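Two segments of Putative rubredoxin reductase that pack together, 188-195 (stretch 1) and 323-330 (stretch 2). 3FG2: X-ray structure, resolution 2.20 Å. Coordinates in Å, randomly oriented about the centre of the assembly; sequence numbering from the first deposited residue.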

ATOM      1  N   SER A 188      14.242  -7.498  13.123  1.00 20.55           N
ATOM      2  CA  SER A 188      14.742  -7.707  14.474  1.00 21.84           C
ATOM      3  C   SER A 188      14.341  -6.559  15.406  1.00 21.87           C
ATOM      4  O   SER A 188      13.768  -6.790  16.471  1.00 22.90           O
ATOM      5  N   TYR A 189      14.638  -5.326  15.000  1.00 20.78           N
ATOM      6  CA  TYR A 189      14.307  -4.153  15.810  1.00 20.28           C
ATOM      7  C   TYR A 189      12.827  -4.124  16.182  1.00 20.84           C
ATOM      8  O   TYR A 189      12.463  -3.958  17.348  1.00 21.75           O
ATOM      9  N   PHE A 190      11.969  -4.276  15.183  1.00 21.04           N
ATOM     10  CA  PHE A 190      10.539  -4.242  15.429  1.00 19.36           C
ATOM     11  C   PHE A 190      10.030  -5.449  16.196  1.00 19.54           C
ATOM     12  O   PHE A 190       9.010  -5.364  16.888  1.00 17.96           O
ATOM     13  N   HIS A 191      10.737  -6.569  16.085  1.00 19.55           N
ATOM     14  CA  HIS A 191      10.333  -7.748  16.825  1.00 20.04           C
ATOM     15  C   HIS A 191      10.550  -7.434  18.302  1.00 19.94           C
ATOM     16  O   HIS A 191       9.716  -7.760  19.141  1.00 20.11           O
ATOM     17  N   ASP A 192      11.674  -6.791  18.608  1.00 20.48           N
ATOM     18  CA  ASP A 192      11.995  -6.430  19.985  1.00 22.62           C
ATOM     19  C   ASP A 192      10.987  -5.414  20.535  1.00 24.19           C
ATOM     20  O   ASP A 192      10.416  -5.610  21.611  1.00 24.85           O
ATOM     21  N   ARG A 193      10.770  -4.333  19.794  1.00 23.48           N
ATOM     22  CA  ARG A 193       9.841  -3.292  20.210  1.00 23.46           C
ATOM     23  C   ARG A 193       8.449  -3.835  20.504  1.00 23.78           C
ATOM     24  O   ARG A 193       7.875  -3.550  21.558  1.00 22.38           O
ATOM     25  N   HIS A 194       7.906  -4.616  19.574  1.00 23.22           N
ATOM     26  CA  HIS A 194       6.574  -5.182  19.754  1.00 22.64           C
ATOM     27  C   HIS A 194       6.524  -6.179  20.899  1.00 22.27           C
ATOM     28  O   HIS A 194       5.591  -6.160  21.701  1.00 22.50           O
ATOM     29  N   SER A 195       7.527  -7.048  20.977  1.00 22.05           N
ATOM     30  CA  SER A 195       7.594  -8.020  22.062  1.00 22.83           C
ATOM     31  C   SER A 195       7.626  -7.249  23.376  1.00 22.33           C
ATOM     32  O   SER A 195       6.941  -7.599  24.335  1.00 22.69           O
ATOM     33  N   ASP A 323       4.143   3.421  10.296  1.00 25.30           N
ATOM     34  CA  ASP A 323       4.107   3.984  11.648  1.00 25.37           C
ATOM     35  C   ASP A 323       3.658   2.900  12.619  1.00 23.75           C
ATOM     36  O   ASP A 323       2.471   2.578  12.693  1.00 25.92           O
ATOM     37  N   GLN A 324       4.596   2.333  13.365  1.00 20.12           N
ATOM     38  CA  GLN A 324       4.254   1.275  14.309  1.00 17.60           C
ATOM     39  C   GLN A 324       4.511   1.723  15.734  1.00 16.29           C
ATOM     40  O   GLN A 324       5.666   1.903  16.147  1.00 16.23           O
ATOM     41  N   GLY A 325       3.428   1.904  16.483  1.00 14.92           N
ATOM     42  CA  GLY A 325       3.549   2.348  17.859  1.00 17.86           C
ATOM     43  C   GLY A 325       4.149   3.743  17.877  1.00 19.64           C
ATOM     44  O   GLY A 325       3.604   4.666  17.276  1.00 19.38           O
ATOM     45  N   ASP A 326       5.279   3.906  18.552  1.00 20.11           N
ATOM     46  CA  ASP A 326       5.916   5.212  18.604  1.00 22.02           C
ATOM     47  C   ASP A 326       7.072   5.335  17.622  1.00 21.19           C
ATOM     48  O   ASP A 326       7.698   6.384  17.533  1.00 21.28           O
ATOM     49  N   ASP A 327       7.348   4.264  16.883  1.00 21.64           N
ATOM     50  CA  ASP A 327       8.448   4.260  15.919  1.00 23.40           C
ATOM     51  C   ASP A 327       7.986   4.576  14.503  1.00 22.53           C
ATOM     52  O   ASP A 327       6.878   4.215  14.104  1.00 23.49           O
ATOM     53  N   LYS A 328       8.848   5.256  13.752  1.00 21.92           N
ATOM     54  CA  LYS A 328       8.565   5.613  12.367  1.00 21.36           C
ATOM     55  C   LYS A 328       9.592   4.915  11.490  1.00 22.43           C
ATOM     56  O   LYS A 328      10.791   4.968  11.769  1.00 22.74           O
ATOM     57  N   LEU A 329       9.116   4.258  10.436  1.00 22.46           N
ATOM     58  CA  LEU A 329       9.988   3.550   9.512  1.00 20.37           C
ATOM     59  C   LEU A 329       9.861   4.205   8.148  1.00 20.80           C
ATOM     60  O   LEU A 329       8.757   4.364   7.624  1.00 21.31           O
ATOM     61  N   GLN A 330      10.990   4.588   7.576  1.00 19.60           N
ATOM     62  CA  GLN A 330      10.990   5.187   6.256  1.00 20.92           C
ATOM     63  C   GLN A 330      11.942   4.397   5.371  1.00 21.44           C
ATOM     64  O   GLN A 330      13.062   4.073   5.773  1.00 22.08           O
TER

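Polar side chains can be buried between a helix and a β-hairpin provided that their donors and acceptors are paired, and this segment of a putative rubredoxin reductase illustrates the principle. The helix 188-195 runs nearly antiparallel to strand 327-330, at 161°, and the axes approach to 11.4 Å, a gap that side chains fill.

Asp-327, at the close of the type II' turn that begins at Gln-324, carries most of the polar load. Its CB points toward the helix with chi1 in m, and its two carboxylate oxygens take different partners. OD1 of Asp-327 accepts a hydrogen bond of 2.6 Å from OH of Tyr-189, whose CA-to-CB bond points toward the hairpin and whose chi1 is t; the same oxygen is also bonded elsewhere in the structure. OD2 of Asp-327 receives NE of Arg-193 at 2.8 Å, with an N-H...O angle of 179°. This almost perfectly linear bond is also a salt bridge, and the carboxylate oxygen lies at the edge of the guanidinium, near its plane. Arg-193 reaches it by folding through m at chi1, chi2 and chi3.

The second polar pair involves Gln-324, at the other end of the turn and paired with Asp-327 through backbone hydrogen bonds. His-194 sets out sideways, but its m rotamer brings the ring nearer, so that NE2 of His-194 donates to OE1 of Gln-324 at 2.9 Å and 165°. NE2 of Gln-324 is bonded to a residue just outside the stretches, leaving both ends of the amide satisfied.

Alongside both polar groups sits Phe-190, also m, buried and pointing toward the hairpin. The amide carbon CD of Gln-324 lies over one face of its ring, while CE2 of Phe-190 meets CB of Asp-327 at 3.8 Å. Apolar packing is completed by Leu-329, whose CG lies 3.8 Å from CE1 of Phe-190.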

ATOM      1  CB  SER A 188      16.265  -7.855  14.441  1.00 22.42           C
ATOM      2  OG  SER A 188      16.794  -8.035  15.741  1.00 26.66           O
ATOM      3  CB  TYR A 189      14.646  -2.852  15.062  1.00 18.26           C
ATOM      4  CG  TYR A 189      14.180  -1.605  15.792  1.00 17.76           C
ATOM      5  CD1 TYR A 189      14.867  -1.130  16.917  1.00 16.23           C
ATOM      6  CD2 TYR A 189      13.019  -0.937  15.399  1.00 17.37           C
ATOM      7  CE1 TYR A 189      14.405  -0.022  17.640  1.00 14.96           C
ATOM      8  CE2 TYR A 189      12.543   0.178  16.115  1.00 16.53           C
ATOM      9  CZ  TYR A 189      13.243   0.627  17.234  1.00 17.04           C
ATOM     10  OH  TYR A 189      12.778   1.718  17.942  1.00 12.76           O
ATOM     11  CB  PHE A 190       9.787  -4.050  14.112  1.00 16.91           C
ATOM     12  CG  PHE A 190       9.801  -2.634  13.636  1.00 18.08           C
ATOM     13  CD1 PHE A 190      10.629  -2.240  12.593  1.00 15.48           C
ATOM     14  CD2 PHE A 190       9.030  -1.668  14.285  1.00 17.97           C
ATOM     15  CE1 PHE A 190      10.695  -0.900  12.206  1.00 16.42           C
ATOM     16  CE2 PHE A 190       9.088  -0.322  13.906  1.00 16.22           C
ATOM     17  CZ  PHE A 190       9.921   0.062  12.867  1.00 16.86           C
ATOM     18  CB  HIS A 191      11.164  -8.969  16.434  1.00 19.63           C
ATOM     19  CG  HIS A 191      11.031 -10.108  17.395  1.00 19.75           C
ATOM     20  ND1 HIS A 191      11.687 -10.137  18.607  1.00 21.70           N
ATOM     21  CD2 HIS A 191      10.265 -11.222  17.357  1.00 19.25           C
ATOM     22  CE1 HIS A 191      11.332 -11.221  19.274  1.00 21.27           C
ATOM     23  NE2 HIS A 191      10.468 -11.897  18.537  1.00 20.90           N
ATOM     24  CB  ASP A 192      13.412  -5.840  20.082  1.00 20.67           C
ATOM     25  CG  ASP A 192      14.512  -6.879  19.866  1.00 21.26           C
ATOM     26  OD1 ASP A 192      14.241  -8.093  19.987  1.00 24.00           O
ATOM     27  OD2 ASP A 192      15.663  -6.477  19.593  1.00 20.25           O
ATOM     28  CB  ARG A 193       9.754  -2.213  19.134  1.00 23.76           C
ATOM     29  CG  ARG A 193      11.074  -1.485  18.929  1.00 29.21           C
ATOM     30  CD  ARG A 193      11.411  -0.638  20.148  1.00 29.47           C
ATOM     31  NE  ARG A 193      10.571   0.556  20.214  1.00 32.36           N
ATOM     32  CZ  ARG A 193      10.238   1.181  21.340  1.00 33.50           C
ATOM     33  NH1 ARG A 193      10.666   0.726  22.510  1.00 33.23           N
ATOM     34  NH2 ARG A 193       9.483   2.269  21.294  1.00 35.02           N
ATOM     35  CB  HIS A 194       6.097  -5.826  18.453  1.00 22.03           C
ATOM     36  CG  HIS A 194       5.747  -4.830  17.395  1.00 19.34           C
ATOM     37  ND1 HIS A 194       4.927  -3.751  17.642  1.00 19.28           N
ATOM     38  CD2 HIS A 194       6.099  -4.747  16.091  1.00 18.97           C
ATOM     39  CE1 HIS A 194       4.790  -3.045  16.534  1.00 21.15           C
ATOM     40  NE2 HIS A 194       5.491  -3.629  15.579  1.00 21.59           N
ATOM     41  CB  SER A 195       8.864  -8.862  21.947  1.00 22.84           C
ATOM     42  OG  SER A 195       8.824  -9.683  20.792  1.00 26.65           O
ATOM     43  CB  ASP A 323       3.121   5.167  11.714  1.00 27.78           C
ATOM     44  CG  ASP A 323       3.515   6.327  10.796  1.00 29.94           C
ATOM     45  OD1 ASP A 323       2.745   7.314  10.713  1.00 30.13           O
ATOM     46  OD2 ASP A 323       4.586   6.256  10.159  1.00 28.13           O
ATOM     47  CB  GLN A 324       5.048   0.002  13.978  1.00 15.11           C
ATOM     48  CG  GLN A 324       4.686  -0.608  12.611  1.00 13.27           C
ATOM     49  CD  GLN A 324       5.629  -1.729  12.189  1.00 16.55           C
ATOM     50  OE1 GLN A 324       6.124  -2.483  13.029  1.00 16.96           O
ATOM     51  NE2 GLN A 324       5.870  -1.851  10.880  1.00 10.62           N
ATOM     52  CB  ASP A 326       6.408   5.504  20.022  1.00 23.52           C
ATOM     53  CG  ASP A 326       5.275   5.577  21.018  1.00 27.00           C
ATOM     54  OD1 ASP A 326       4.206   6.112  20.651  1.00 29.64           O
ATOM     55  OD2 ASP A 326       5.447   5.114  22.164  1.00 29.06           O
ATOM     56  CB  ASP A 327       9.156   2.896  15.900  1.00 24.64           C
ATOM     57  CG  ASP A 327       9.913   2.601  17.184  1.00 24.85           C
ATOM     58  OD1 ASP A 327      10.798   3.398  17.559  1.00 24.63           O
ATOM     59  OD2 ASP A 327       9.626   1.560  17.814  1.00 27.61           O
ATOM     60  CB  LYS A 328       8.672   7.123  12.163  1.00 21.10           C
ATOM     61  CG  LYS A 328       8.797   7.546  10.696  1.00 24.72           C
ATOM     62  CD  LYS A 328       7.480   7.475   9.931  1.00 23.11           C
ATOM     63  CE  LYS A 328       6.635   8.724  10.188  1.00 23.34           C
ATOM     64  NZ  LYS A 328       5.367   8.737   9.394  1.00 23.49           N
ATOM     65  CB  LEU A 329       9.563   2.085   9.388  1.00 20.16           C
ATOM     66  CG  LEU A 329      10.554   1.016   8.889  1.00 22.57           C
ATOM     67  CD1 LEU A 329       9.773  -0.093   8.196  1.00 21.65           C
ATOM     68  CD2 LEU A 329      11.572   1.589   7.941  1.00 20.58           C
ATOM     69  CB  GLN A 330      11.421   6.650   6.320  1.00 17.62           C
ATOM     70  CG  GLN A 330      10.394   7.562   6.945  1.00 15.13           C
ATOM     71  CD  GLN A 330      10.961   8.930   7.202  1.00 16.16           C
ATOM     72  OE1 GLN A 330      11.911   9.082   7.970  1.00 18.16           O
ATOM     73  NE2 GLN A 330      10.394   9.938   6.557  1.00 18.61           N
TER